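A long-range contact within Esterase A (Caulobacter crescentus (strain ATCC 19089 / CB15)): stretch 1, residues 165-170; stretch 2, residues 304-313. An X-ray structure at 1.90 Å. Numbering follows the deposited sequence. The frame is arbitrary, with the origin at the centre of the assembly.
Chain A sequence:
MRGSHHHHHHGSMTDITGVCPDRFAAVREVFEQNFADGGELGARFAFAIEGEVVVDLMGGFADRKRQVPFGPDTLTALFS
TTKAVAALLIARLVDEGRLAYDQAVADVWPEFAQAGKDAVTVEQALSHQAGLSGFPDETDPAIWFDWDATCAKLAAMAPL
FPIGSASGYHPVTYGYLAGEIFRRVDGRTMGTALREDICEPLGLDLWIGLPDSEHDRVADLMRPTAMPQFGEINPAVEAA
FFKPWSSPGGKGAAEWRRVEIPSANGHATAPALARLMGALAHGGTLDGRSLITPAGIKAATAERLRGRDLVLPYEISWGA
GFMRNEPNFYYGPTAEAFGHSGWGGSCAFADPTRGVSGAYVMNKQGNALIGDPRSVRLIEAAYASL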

# COMPACT_ATOMS: atom_id res chain seq x y z
N SER A 165 -10.90 -5.11 -19.61
CA SER A 165 -12.33 -5.29 -19.38
C SER A 165 -12.69 -4.55 -18.11
O SER A 165 -13.16 -3.41 -18.15
CB SER A 165 -12.70 -6.78 -19.31
OG SER A 165 -11.97 -7.48 -18.30
N ALA A 166 -12.46 -5.18 -16.96
CA ALA A 166 -12.53 -4.51 -15.67
C ALA A 166 -11.32 -4.93 -14.85
O ALA A 166 -10.82 -6.05 -14.98
CB ALA A 166 -13.84 -4.83 -14.93
N SER A 167 -10.83 -4.00 -14.02
CA SER A 167 -9.79 -4.39 -13.08
C SER A 167 -10.36 -5.40 -12.08
O SER A 167 -11.56 -5.39 -11.76
CB SER A 167 -9.22 -3.16 -12.34
OG SER A 167 -10.25 -2.49 -11.63
N GLY A 168 -9.50 -6.31 -11.64
CA GLY A 168 -9.86 -7.27 -10.61
C GLY A 168 -8.74 -7.33 -9.59
O GLY A 168 -7.76 -8.07 -9.77
N TYR A 169 -8.88 -6.55 -8.54
CA TYR A 169 -7.81 -6.32 -7.58
C TYR A 169 -7.14 -7.62 -7.15
O TYR A 169 -7.80 -8.60 -6.81
CB TYR A 169 -8.41 -5.61 -6.37
CG TYR A 169 -7.43 -5.31 -5.25
CD1 TYR A 169 -6.40 -4.39 -5.43
CD2 TYR A 169 -7.57 -5.91 -4.00
CE1 TYR A 169 -5.51 -4.09 -4.38
CE2 TYR A 169 -6.71 -5.62 -2.95
CZ TYR A 169 -5.68 -4.71 -3.16
OH TYR A 169 -4.84 -4.43 -2.12
N HIS A 170 -5.80 -7.63 -7.21
CA HIS A 170 -4.94 -8.75 -6.83
C HIS A 170 -4.41 -8.51 -5.41
O HIS A 170 -3.35 -7.88 -5.26
CB HIS A 170 -3.73 -8.86 -7.77
CG HIS A 170 -4.05 -9.17 -9.20
ND1 HIS A 170 -5.14 -8.65 -9.87
CD2 HIS A 170 -3.38 -9.93 -10.11
CE1 HIS A 170 -5.13 -9.08 -11.12
NE2 HIS A 170 -4.07 -9.86 -11.29
N ARG A 304 -4.93 4.31 -15.84
CA ARG A 304 -4.90 3.21 -16.78
C ARG A 304 -6.30 2.77 -17.17
O ARG A 304 -6.59 2.55 -18.35
CB ARG A 304 -4.13 2.03 -16.19
CG ARG A 304 -2.65 1.99 -16.56
CD ARG A 304 -1.99 3.33 -16.36
NE ARG A 304 -0.57 3.33 -16.72
CZ ARG A 304 0.33 4.14 -16.20
NH1 ARG A 304 -0.03 5.04 -15.26
NH2 ARG A 304 1.60 4.07 -16.61
N LEU A 305 -7.19 2.65 -16.18
CA LEU A 305 -8.59 2.34 -16.43
C LEU A 305 -9.39 2.69 -15.19
O LEU A 305 -8.84 2.87 -14.09
CB LEU A 305 -8.80 0.88 -16.80
CG LEU A 305 -8.86 -0.16 -15.69
CD1 LEU A 305 -9.42 -1.47 -16.27
CD2 LEU A 305 -7.49 -0.37 -15.04
N ARG A 306 -10.71 2.77 -15.38
CA ARG A 306 -11.64 3.17 -14.33
C ARG A 306 -12.96 2.45 -14.52
O ARG A 306 -13.41 2.26 -15.65
CB ARG A 306 -11.85 4.69 -14.35
CG ARG A 306 -12.90 5.16 -13.37
CD ARG A 306 -13.02 6.67 -13.38
NE ARG A 306 -14.27 7.08 -12.76
CZ ARG A 306 -14.60 8.34 -12.50
NH1 ARG A 306 -13.74 9.31 -12.78
NH2 ARG A 306 -15.77 8.61 -11.94
N GLY A 307 -13.57 2.05 -13.42
CA GLY A 307 -14.83 1.34 -13.47
C GLY A 307 -14.95 0.44 -12.26
O GLY A 307 -14.09 0.43 -11.37
N ARG A 308 -16.05 -0.31 -12.23
CA ARG A 308 -16.30 -1.25 -11.14
C ARG A 308 -15.23 -2.33 -11.11
O ARG A 308 -14.99 -3.02 -12.10
CB ARG A 308 -17.67 -1.92 -11.30
CG ARG A 308 -18.32 -2.23 -9.96
CD ARG A 308 -18.94 -0.95 -9.43
NE ARG A 308 -19.22 -0.98 -8.00
CZ ARG A 308 -19.57 0.10 -7.31
NH1 ARG A 308 -19.66 1.28 -7.93
NH2 ARG A 308 -19.82 0.01 -6.01
N ASP A 309 -14.60 -2.50 -9.95
CA ASP A 309 -13.60 -3.54 -9.82
C ASP A 309 -14.27 -4.88 -9.58
O ASP A 309 -15.29 -4.96 -8.88
CB ASP A 309 -12.64 -3.20 -8.67
CG ASP A 309 -11.39 -4.05 -8.68
OD1 ASP A 309 -10.39 -3.62 -9.28
OD2 ASP A 309 -11.40 -5.13 -8.07
N LEU A 310 -13.71 -5.93 -10.17
CA LEU A 310 -14.29 -7.26 -10.04
C LEU A 310 -14.14 -7.83 -8.64
O LEU A 310 -14.87 -8.76 -8.27
CB LEU A 310 -13.68 -8.22 -11.06
CG LEU A 310 -13.84 -7.84 -12.53
CD1 LEU A 310 -12.95 -8.71 -13.43
CD2 LEU A 310 -15.33 -7.97 -12.89
N VAL A 311 -13.20 -7.30 -7.85
CA VAL A 311 -12.85 -7.86 -6.55
C VAL A 311 -13.19 -6.89 -5.42
O VAL A 311 -13.91 -7.23 -4.48
CB VAL A 311 -11.36 -8.27 -6.50
CG1 VAL A 311 -10.98 -8.77 -5.11
CG2 VAL A 311 -11.06 -9.35 -7.55
N LEU A 312 -12.68 -5.67 -5.49
CA LEU A 312 -13.06 -4.66 -4.51
C LEU A 312 -14.40 -4.05 -4.89
O LEU A 312 -14.61 -3.70 -6.06
CB LEU A 312 -11.99 -3.57 -4.39
CG LEU A 312 -10.62 -4.08 -3.91
CD1 LEU A 312 -9.58 -2.95 -3.92
CD2 LEU A 312 -10.70 -4.70 -2.53
N PRO A 313 -15.34 -3.96 -3.97
CA PRO A 313 -16.70 -3.52 -4.31
C PRO A 313 -16.83 -2.01 -4.43
O PRO A 313 -17.57 -1.35 -3.69
CB PRO A 313 -17.53 -4.10 -3.15
CG PRO A 313 -16.59 -4.12 -1.99
CD PRO A 313 -15.23 -4.44 -2.58
O HOH W 1 -12.78 -1.64 -13.93

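Stretch 2 enters the contact at L305, after R304, whose side chain stays out of reach. The CA-to-CB bond of L305 points toward stretch 1. L305 CD1 lies 3.7 Å from S167 N, and L305 CD1 is 4.2 Å from A166 C, so the leucine packs mainly against main chain. R306, next along the strand, points away and makes no contact, as the alternation of an extended chain would predict.

At G307 the chain turns a corner. Its phi/psi of 152/-177 would jam a CB against the carbonyl O of the preceding residue, a local reason for glycine that does not depend on stretch 1. The side chain of R308 points away, and this residue takes part through its backbone: its O is 3.6 Å from A166 CB, and it also accepts a hydrogen bond from water 1 (3.2 Å from the water oxygen to R308 O). The same water accepts from S167 N at 3.1 Å, bridging two main-chain groups that do not meet directly.

D309 is the polar centre of the contact. Its CA-to-CB bond runs sideways, yet the carboxylate at its end comes nearer and engages stretch 1 through both oxygens. S167 OG donates to D309 OD1 at 2.6 Å, and Y169 N donates to D309 OD2 at 2.9 Å with a nearly linear N-H...O angle of 177°. OD2 also accepts from V311 N (2.8 Å, 155°) and L312 N (2.9 Å, 158°), so one oxygen gathers three backbone amides and ties the turn of its own stretch to the other chain segment. The CA of D309 adds a CA-H...O contact to S167 O, 3.4 Å away with an angle of 133° at the hydrogen.

That same carbonyl is the acceptor for L310: L310 N to S167 O measures 2.7 Å at 171°, a short and well-aligned main-chain hydrogen bond. The L310 side chain points toward stretch 1, with CG 3.8 Å from A166 CB. Its CB is 4.0 Å from G168 CA, where the two backbones run close, the CA atoms of G168 and L310 being 4.5 Å apart.

V311 turns toward Y169, with 4.0 Å between their CB atoms. V311 CG2 is 3.4 Å from Y169 O, a buried carbonyl oxygen with no polar partner in the model. L312 completes the contact: its CD1 sits 3.7 Å from the Y169 ring centroid, 21° off the normal, which places a CH-pi contact over the ring face. P313 is out of reach.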